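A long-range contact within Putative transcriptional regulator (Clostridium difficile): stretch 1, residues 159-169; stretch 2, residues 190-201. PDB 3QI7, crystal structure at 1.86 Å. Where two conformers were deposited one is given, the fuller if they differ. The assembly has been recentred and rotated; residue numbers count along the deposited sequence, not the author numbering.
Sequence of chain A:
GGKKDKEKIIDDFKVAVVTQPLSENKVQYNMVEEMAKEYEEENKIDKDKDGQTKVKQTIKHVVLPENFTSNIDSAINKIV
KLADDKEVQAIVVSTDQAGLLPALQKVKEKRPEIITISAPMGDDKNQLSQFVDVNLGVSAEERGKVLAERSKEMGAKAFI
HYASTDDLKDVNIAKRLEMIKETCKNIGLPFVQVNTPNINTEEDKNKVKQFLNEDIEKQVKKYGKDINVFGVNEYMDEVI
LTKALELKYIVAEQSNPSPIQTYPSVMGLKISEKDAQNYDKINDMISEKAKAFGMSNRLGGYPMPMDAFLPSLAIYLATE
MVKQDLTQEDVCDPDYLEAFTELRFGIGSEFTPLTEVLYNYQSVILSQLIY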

ATOM      1  N   PHE A 159     -16.037  -0.680 -17.685  1.00 22.99           N
ATOM      2  CA  PHE A 159     -14.817  -0.963 -16.940  1.00 20.44           C
ATOM      3  C   PHE A 159     -14.132  -2.154 -17.609  1.00 23.58           C
ATOM      4  O   PHE A 159     -14.712  -3.253 -17.653  1.00 23.37           O
ATOM      5  N   ILE A 160     -12.927  -1.938 -18.137  1.00 23.15           N
ATOM      6  CA  ILE A 160     -12.144  -3.022 -18.785  1.00 22.71           C
ATOM      7  C   ILE A 160     -11.095  -3.529 -17.768  1.00 21.79           C
ATOM      8  O   ILE A 160     -10.321  -2.734 -17.252  1.00 21.15           O
ATOM      9  N   HIS A 161     -11.126  -4.834 -17.438  1.00 20.58           N
ATOM     10  CA  HIS A 161     -10.174  -5.481 -16.520  1.00 18.80           C
ATOM     11  C   HIS A 161      -9.244  -6.423 -17.272  1.00 23.76           C
ATOM     12  O   HIS A 161      -9.732  -7.317 -17.987  1.00 24.86           O
ATOM     13  N   TYR A 162      -7.929  -6.183 -17.150  1.00 22.52           N
ATOM     14  CA  TYR A 162      -6.887  -6.943 -17.864  1.00 23.36           C
ATOM     15  C   TYR A 162      -6.009  -7.690 -16.842  1.00 23.15           C
ATOM     16  O   TYR A 162      -5.486  -7.090 -15.916  1.00 24.23           O
ATOM     17  N   ALA A 163      -5.822  -8.996 -17.072  1.00 26.14           N
ATOM     18  CA  ALA A 163      -5.065  -9.910 -16.209  1.00 24.44           C
ATOM     19  C   ALA A 163      -4.902 -11.214 -16.974  1.00 23.85           C
ATOM     20  O   ALA A 163      -5.808 -11.606 -17.713  1.00 26.82           O
ATOM     21  N   SER A 164      -3.766 -11.883 -16.794  1.00 26.85           N
ATOM     22  CA  SER A 164      -3.534 -13.213 -17.378  1.00 29.37           C
ATOM     23  C   SER A 164      -4.246 -14.292 -16.546  1.00 29.97           C
ATOM     24  O   SER A 164      -4.562 -14.061 -15.396  1.00 29.84           O
ATOM     25  N   THR A 165      -4.435 -15.492 -17.096  1.00 31.91           N
ATOM     26  CA  THR A 165      -5.077 -16.547 -16.303  1.00 33.97           C
ATOM     27  C   THR A 165      -4.170 -17.012 -15.149  1.00 35.61           C
ATOM     28  O   THR A 165      -4.682 -17.385 -14.079  1.00 34.58           O
ATOM     29  N   ASP A 166      -2.840 -16.906 -15.325  1.00 31.44           N
ATOM     30  CA  ASP A 166      -1.906 -17.088 -14.210  1.00 32.15           C
ATOM     31  C   ASP A 166      -2.074 -16.035 -13.116  1.00 32.84           C
ATOM     32  O   ASP A 166      -2.050 -16.384 -11.925  1.00 32.40           O
ATOM     33  N   ASP A 167      -2.231 -14.762 -13.505  1.00 30.03           N
ATOM     34  CA  ASP A 167      -2.546 -13.687 -12.535  1.00 30.68           C
ATOM     35  C   ASP A 167      -3.781 -14.010 -11.689  1.00 28.05           C
ATOM     36  O   ASP A 167      -3.800 -13.731 -10.491  1.00 27.25           O
ATOM     37  N   LEU A 168      -4.810 -14.559 -12.324  1.00 28.99           N
ATOM     38  CA  LEU A 168      -6.037 -14.933 -11.622  1.00 32.66           C
ATOM     39  C   LEU A 168      -5.882 -16.070 -10.577  1.00 36.50           C
ATOM     40  O   LEU A 168      -6.841 -16.341  -9.836  1.00 34.47           O
ATOM     41  N   LYS A 169      -4.711 -16.731 -10.524  1.00 37.82           N
ATOM     42  CA  LYS A 169      -4.396 -17.739  -9.497  0.50 37.62           C
ATOM     43  C   LYS A 169      -4.085 -17.070  -8.168  1.00 37.75           C
ATOM     44  O   LYS A 169      -4.203 -17.683  -7.107  1.00 36.63           O
ATOM     45  N   PRO A 190     -21.188  -1.347 -17.149  1.00 28.02           N
ATOM     46  CA  PRO A 190     -20.755  -2.493 -17.942  1.00 29.07           C
ATOM     47  C   PRO A 190     -19.327  -2.933 -17.602  1.00 26.97           C
ATOM     48  O   PRO A 190     -18.437  -2.118 -17.467  1.00 26.59           O
ATOM     49  N   PHE A 191     -19.139  -4.234 -17.419  1.00 27.03           N
ATOM     50  CA  PHE A 191     -17.857  -4.769 -17.039  1.00 26.42           C
ATOM     51  C   PHE A 191     -17.368  -5.724 -18.132  1.00 26.90           C
ATOM     52  O   PHE A 191     -18.124  -6.564 -18.597  1.00 25.93           O
ATOM     53  N   VAL A 192     -16.104  -5.572 -18.531  1.00 27.75           N
ATOM     54  CA  VAL A 192     -15.505  -6.386 -19.582  1.00 27.71           C
ATOM     55  C   VAL A 192     -14.251  -7.039 -19.044  1.00 28.31           C
ATOM     56  O   VAL A 192     -13.295  -6.347 -18.707  1.00 26.72           O
ATOM     57  N   GLN A 193     -14.229  -8.374 -18.943  1.00 27.25           N
ATOM     58  CA  GLN A 193     -12.995  -9.057 -18.505  1.00 27.36           C
ATOM     59  C   GLN A 193     -12.227  -9.592 -19.706  1.00 27.73           C
ATOM     60  O   GLN A 193     -12.780 -10.317 -20.528  1.00 28.36           O
ATOM     61  N   VAL A 194     -10.955  -9.217 -19.797  1.00 25.63           N
ATOM     62  CA  VAL A 194     -10.102  -9.608 -20.906  1.00 26.94           C
ATOM     63  C   VAL A 194      -8.855 -10.297 -20.384  1.00 28.75           C
ATOM     64  O   VAL A 194      -8.089  -9.719 -19.575  1.00 26.14           O
ATOM     65  N   ASN A 195      -8.671 -11.539 -20.849  1.00 29.89           N
ATOM     66  CA  ASN A 195      -7.488 -12.342 -20.555  1.00 30.82           C
ATOM     67  C   ASN A 195      -6.301 -11.957 -21.431  1.00 30.48           C
ATOM     68  O   ASN A 195      -6.345 -12.052 -22.679  1.00 33.09           O
ATOM     69  N   THR A 196      -5.246 -11.532 -20.749  1.00 29.49           N
ATOM     70  CA  THR A 196      -3.957 -11.191 -21.346  1.00 31.64           C
ATOM     71  C   THR A 196      -3.043 -12.447 -21.362  1.00 31.73           C
ATOM     72  O   THR A 196      -3.220 -13.353 -20.529  1.00 29.35           O
ATOM     73  N   PRO A 197      -2.075 -12.495 -22.295  1.00 32.53           N
ATOM     74  CA  PRO A 197      -1.130 -13.626 -22.345  1.00 35.29           C
ATOM     75  C   PRO A 197      -0.328 -13.790 -21.045  1.00 33.10           C
ATOM     76  O   PRO A 197       0.134 -12.806 -20.460  1.00 30.30           O
ATOM     77  N   ASN A 198      -0.178 -15.038 -20.617  1.00 32.88           N
ATOM     78  CA  ASN A 198       0.674 -15.381 -19.495  1.00 35.40           C
ATOM     79  C   ASN A 198       2.097 -14.944 -19.751  1.00 35.00           C
ATOM     80  O   ASN A 198       2.606 -15.090 -20.858  1.00 34.52           O
ATOM     81  N   ILE A 199       2.737 -14.399 -18.726  1.00 36.09           N
ATOM     82  CA  ILE A 199       4.115 -13.962 -18.840  1.00 39.31           C
ATOM     83  C   ILE A 199       4.982 -15.062 -18.249  1.00 42.81           C
ATOM     84  O   ILE A 199       5.066 -15.204 -17.031  1.00 45.34           O
ATOM     85  N   ASN A 200       5.571 -15.885 -19.109  1.00 43.91           N
ATOM     86  CA  ASN A 200       6.455 -16.953 -18.639  1.00 47.25           C
ATOM     87  C   ASN A 200       7.935 -16.623 -18.815  1.00 49.11           C
ATOM     88  O   ASN A 200       8.774 -17.101 -18.056  1.00 51.17           O
ATOM     89  N   THR A 201       8.240 -15.820 -19.832  1.00 48.53           N
ATOM     90  CA  THR A 201       9.591 -15.329 -20.085  1.00 46.30           C
ATOM     91  C   THR A 201       9.505 -13.832 -20.392  1.00 45.31           C
ATOM     92  O   THR A 201       8.404 -13.280 -20.529  1.00 41.58           O
TER

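The two strands run parallel, and from Phe 159-Phe 191 to Ala 163-Asn 195 each pair shares a face. On one face lie Ile 160, Tyr 162, Val 192 and Val 194. The beta-branched valines, both t, suit an extended backbone. Ile 160 (m, m) brings CD1 to 3.6 Å from Val 192 CG2, while Tyr 162 (m) brings its ring against Val 194: Tyr 162 CE1 lies 3.6 Å from Val 194 CB. The tyrosine hydroxyl is hydrogen-bonded elsewhere in the structure.

On the other face, Phe 159, His 161 and Phe 191 are all t. The phenylalanine rings are near parallel but slid apart, with Phe 159 CD1 3.8 Å from Phe 191 CE1, and Phe 191 CZ also reaches His 161 CB at 3.8 Å. Water 1 links His 161 ND1 (2.9 Å) to Val 194 O (2.8 Å).

Farther along, polar side chains take over. Thr 196 (p), Asp 166 (m) and Leu 168 (m, t) point toward the other stretch, Leu 168 CD1 lying 3.6 Å from Gln 193 NE2. Asn 198 (m) turns its amide inward; asparagine suits this place because Asn 198 OD1 can accept a hydrogen bond from Asp 166 N, at 3.0 Å. Ser 164 (p) and Asp 167 (m) brace the turn reciprocally: Ser 164 N donates to Asp 167 OD2 and Asp 167 N to Ser 164 OG, both at 2.9 Å.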

ATOM      1  CB  PHE A 159     -15.163  -1.317 -15.497  1.00 22.63           C
ATOM      2  CG  PHE A 159     -13.982  -1.466 -14.572  1.00 20.58           C
ATOM      3  CD1 PHE A 159     -13.099  -2.567 -14.664  1.00 19.09           C
ATOM      4  CD2 PHE A 159     -13.795  -0.553 -13.522  1.00 20.75           C
ATOM      5  CE1 PHE A 159     -12.070  -2.686 -13.769  1.00 22.07           C
ATOM      6  CE2 PHE A 159     -12.723  -0.676 -12.653  1.00 19.41           C
ATOM      7  CZ  PHE A 159     -11.891  -1.746 -12.767  1.00 16.33           C
ATOM      8  CB  ILE A 160     -11.467  -2.559 -20.112  1.00 23.50           C
ATOM      9  CG1 ILE A 160     -12.375  -1.622 -20.924  1.00 24.60           C
ATOM     10  CG2 ILE A 160     -11.080  -3.784 -20.993  1.00 20.49           C
ATOM     11  CD1 ILE A 160     -13.784  -2.164 -21.346  1.00 23.11           C
ATOM     12  CB  HIS A 161     -10.966  -6.299 -15.497  1.00 22.40           C
ATOM     13  CG  HIS A 161     -10.130  -6.916 -14.418  1.00 21.01           C
ATOM     14  ND1 HIS A 161      -9.412  -8.089 -14.604  1.00 22.02           N
ATOM     15  CD2 HIS A 161      -9.943  -6.556 -13.126  1.00 21.38           C
ATOM     16  CE1 HIS A 161      -8.801  -8.399 -13.470  1.00 23.21           C
ATOM     17  NE2 HIS A 161      -9.102  -7.483 -12.561  1.00 26.20           N
ATOM     18  CB  TYR A 162      -5.991  -5.996 -18.689  1.00 23.02           C
ATOM     19  CG  TYR A 162      -6.624  -5.397 -19.910  1.00 21.64           C
ATOM     20  CD1 TYR A 162      -6.874  -6.162 -21.018  1.00 20.52           C
ATOM     21  CD2 TYR A 162      -6.933  -4.034 -19.969  1.00 21.79           C
ATOM     22  CE1 TYR A 162      -7.463  -5.614 -22.142  1.00 28.79           C
ATOM     23  CE2 TYR A 162      -7.507  -3.479 -21.080  1.00 31.98           C
ATOM     24  CZ  TYR A 162      -7.771  -4.275 -22.182  1.00 28.07           C
ATOM     25  OH  TYR A 162      -8.344  -3.710 -23.297  1.00 32.49           O
ATOM     26  CB  ALA A 163      -5.848 -10.215 -14.930  1.00 22.82           C
ATOM     27  CB  SER A 164      -2.037 -13.523 -17.421  1.00 31.84           C
ATOM     28  OG  SER A 164      -1.541 -13.908 -16.143  1.00 29.47           O
ATOM     29  CB  THR A 165      -5.597 -17.689 -17.175  1.00 37.48           C
ATOM     30  OG1 THR A 165      -4.555 -18.224 -17.977  1.00 34.83           O
ATOM     31  CG2 THR A 165      -6.698 -17.177 -18.098  1.00 41.44           C
ATOM     32  CB  ASP A 166      -0.457 -17.103 -14.665  1.00 32.15           C
ATOM     33  CG  ASP A 166      -0.056 -18.413 -15.381  1.00 34.66           C
ATOM     34  OD1 ASP A 166      -0.810 -19.398 -15.390  1.00 36.54           O
ATOM     35  OD2 ASP A 166       1.041 -18.453 -15.928  1.00 38.89           O
ATOM     36  CB  ASP A 167      -2.803 -12.317 -13.206  1.00 27.53           C
ATOM     37  CG  ASP A 167      -1.575 -11.717 -13.865  1.00 33.37           C
ATOM     38  OD1 ASP A 167      -0.434 -11.835 -13.330  1.00 36.94           O
ATOM     39  OD2 ASP A 167      -1.763 -11.070 -14.923  1.00 29.28           O
ATOM     40  CB  LEU A 168      -7.153 -15.266 -12.628  1.00 34.15           C
ATOM     41  CG  LEU A 168      -7.595 -14.142 -13.595  1.00 37.28           C
ATOM     42  CD1 LEU A 168      -8.768 -14.598 -14.446  1.00 41.98           C
ATOM     43  CD2 LEU A 168      -7.981 -12.876 -12.854  1.00 35.31           C
ATOM     44  CB  LYS A 169      -3.173 -18.586  -9.897  0.50 38.99           C
ATOM     45  CG  LYS A 169      -3.308 -19.371 -11.203  0.50 38.34           C
ATOM     46  CD  LYS A 169      -2.102 -20.317 -11.444  0.50 42.23           C
ATOM     47  CE  LYS A 169      -0.757 -19.573 -11.428  0.50 39.02           C
ATOM     48  NZ  LYS A 169       0.342 -20.348 -12.071  0.50 39.79           N
ATOM     49  CB  PRO A 190     -20.873  -1.983 -19.386  1.00 31.22           C
ATOM     50  CG  PRO A 190     -21.972  -0.945 -19.316  1.00 33.55           C
ATOM     51  CD  PRO A 190     -21.767  -0.279 -17.983  1.00 30.89           C
ATOM     52  CB  PHE A 191     -17.970  -5.486 -15.692  1.00 25.14           C
ATOM     53  CG  PHE A 191     -16.721  -6.168 -15.270  1.00 19.84           C
ATOM     54  CD1 PHE A 191     -15.711  -5.462 -14.657  1.00 26.00           C
ATOM     55  CD2 PHE A 191     -16.563  -7.541 -15.462  1.00 26.35           C
ATOM     56  CE1 PHE A 191     -14.536  -6.104 -14.262  1.00 26.23           C
ATOM     57  CE2 PHE A 191     -15.415  -8.182 -15.066  1.00 27.49           C
ATOM     58  CZ  PHE A 191     -14.392  -7.461 -14.466  1.00 30.27           C
ATOM     59  CB  VAL A 192     -15.139  -5.519 -20.805  1.00 27.93           C
ATOM     60  CG1 VAL A 192     -14.566  -6.399 -21.944  1.00 30.81           C
ATOM     61  CG2 VAL A 192     -16.383  -4.697 -21.257  1.00 30.66           C
ATOM     62  CB  GLN A 193     -13.291 -10.192 -17.512  1.00 26.42           C
ATOM     63  CG  GLN A 193     -12.099 -11.073 -17.242  1.00 30.61           C
ATOM     64  CD  GLN A 193     -12.425 -12.174 -16.287  1.00 31.96           C
ATOM     65  OE1 GLN A 193     -13.481 -12.161 -15.680  1.00 34.38           O
ATOM     66  NE2 GLN A 193     -11.539 -13.158 -16.182  1.00 35.19           N
ATOM     67  CB  VAL A 194      -9.709  -8.410 -21.760  1.00 26.25           C
ATOM     68  CG1 VAL A 194      -8.873  -8.873 -23.008  1.00 26.57           C
ATOM     69  CG2 VAL A 194     -10.944  -7.656 -22.194  1.00 28.25           C
ATOM     70  CB  ASN A 195      -7.765 -13.847 -20.714  1.00 32.55           C
ATOM     71  CG  ASN A 195      -8.681 -14.428 -19.602  1.00 38.48           C
ATOM     72  OD1 ASN A 195      -9.063 -13.754 -18.631  1.00 44.67           O
ATOM     73  ND2 ASN A 195      -9.040 -15.708 -19.770  1.00 48.84           N
ATOM     74  CB  THR A 196      -3.247 -10.066 -20.547  1.00 28.04           C
ATOM     75  OG1 THR A 196      -3.059 -10.473 -19.184  1.00 29.67           O
ATOM     76  CG2 THR A 196      -4.067  -8.794 -20.542  1.00 30.11           C
ATOM     77  CB  PRO A 197      -0.191 -13.264 -23.510  1.00 36.50           C
ATOM     78  CG  PRO A 197      -0.981 -12.332 -24.368  1.00 37.41           C
ATOM     79  CD  PRO A 197      -1.886 -11.562 -23.423  1.00 31.72           C
ATOM     80  CB  ASN A 198       0.676 -16.897 -19.241  1.00 36.88           C
ATOM     81  CG  ASN A 198      -0.584 -17.374 -18.577  1.00 37.70           C
ATOM     82  OD1 ASN A 198      -1.230 -16.650 -17.839  1.00 40.02           O
ATOM     83  ND2 ASN A 198      -0.922 -18.619 -18.814  1.00 37.60           N
ATOM     84  CB  ILE A 199       4.339 -12.632 -18.138  1.00 40.15           C
ATOM     85  CG1 ILE A 199       3.422 -11.569 -18.775  1.00 42.35           C
ATOM     86  CG2 ILE A 199       5.828 -12.220 -18.219  1.00 39.45           C
ATOM     87  CD1 ILE A 199       3.553 -10.153 -18.202  1.00 41.77           C
ATOM     88  CB  ASN A 200       6.094 -18.267 -19.328  1.00 49.06           C
ATOM     89  CG  ASN A 200       4.712 -18.766 -18.922  1.00 53.90           C
ATOM     90  OD1 ASN A 200       3.868 -19.068 -19.772  1.00 54.06           O
ATOM     91  ND2 ASN A 200       4.466 -18.825 -17.611  1.00 53.46           N
ATOM     92  CB  THR A 201      10.233 -16.058 -21.283  1.00 49.31           C
ATOM     93  OG1 THR A 201       9.610 -15.620 -22.497  1.00 48.96           O
ATOM     94  CG2 THR A 201      10.106 -17.596 -21.150  1.00 45.31           C
TER
HETATM   95  O   HOH W   1      -9.009  -9.872 -16.884  1.00 28.03           O
HETATM   96  O   HOH W   2       1.114 -13.980 -16.509  1.00 31.42           O
HETATM   97  O   HOH W   3      -4.024 -15.847 -19.990  1.00 39.99           O
HETATM   98  O   HOH W   4       2.649 -16.451 -15.531  1.00 40.32           O
HETATM   99  O   HOH W   5       1.999 -20.160 -17.907  1.00 43.24           O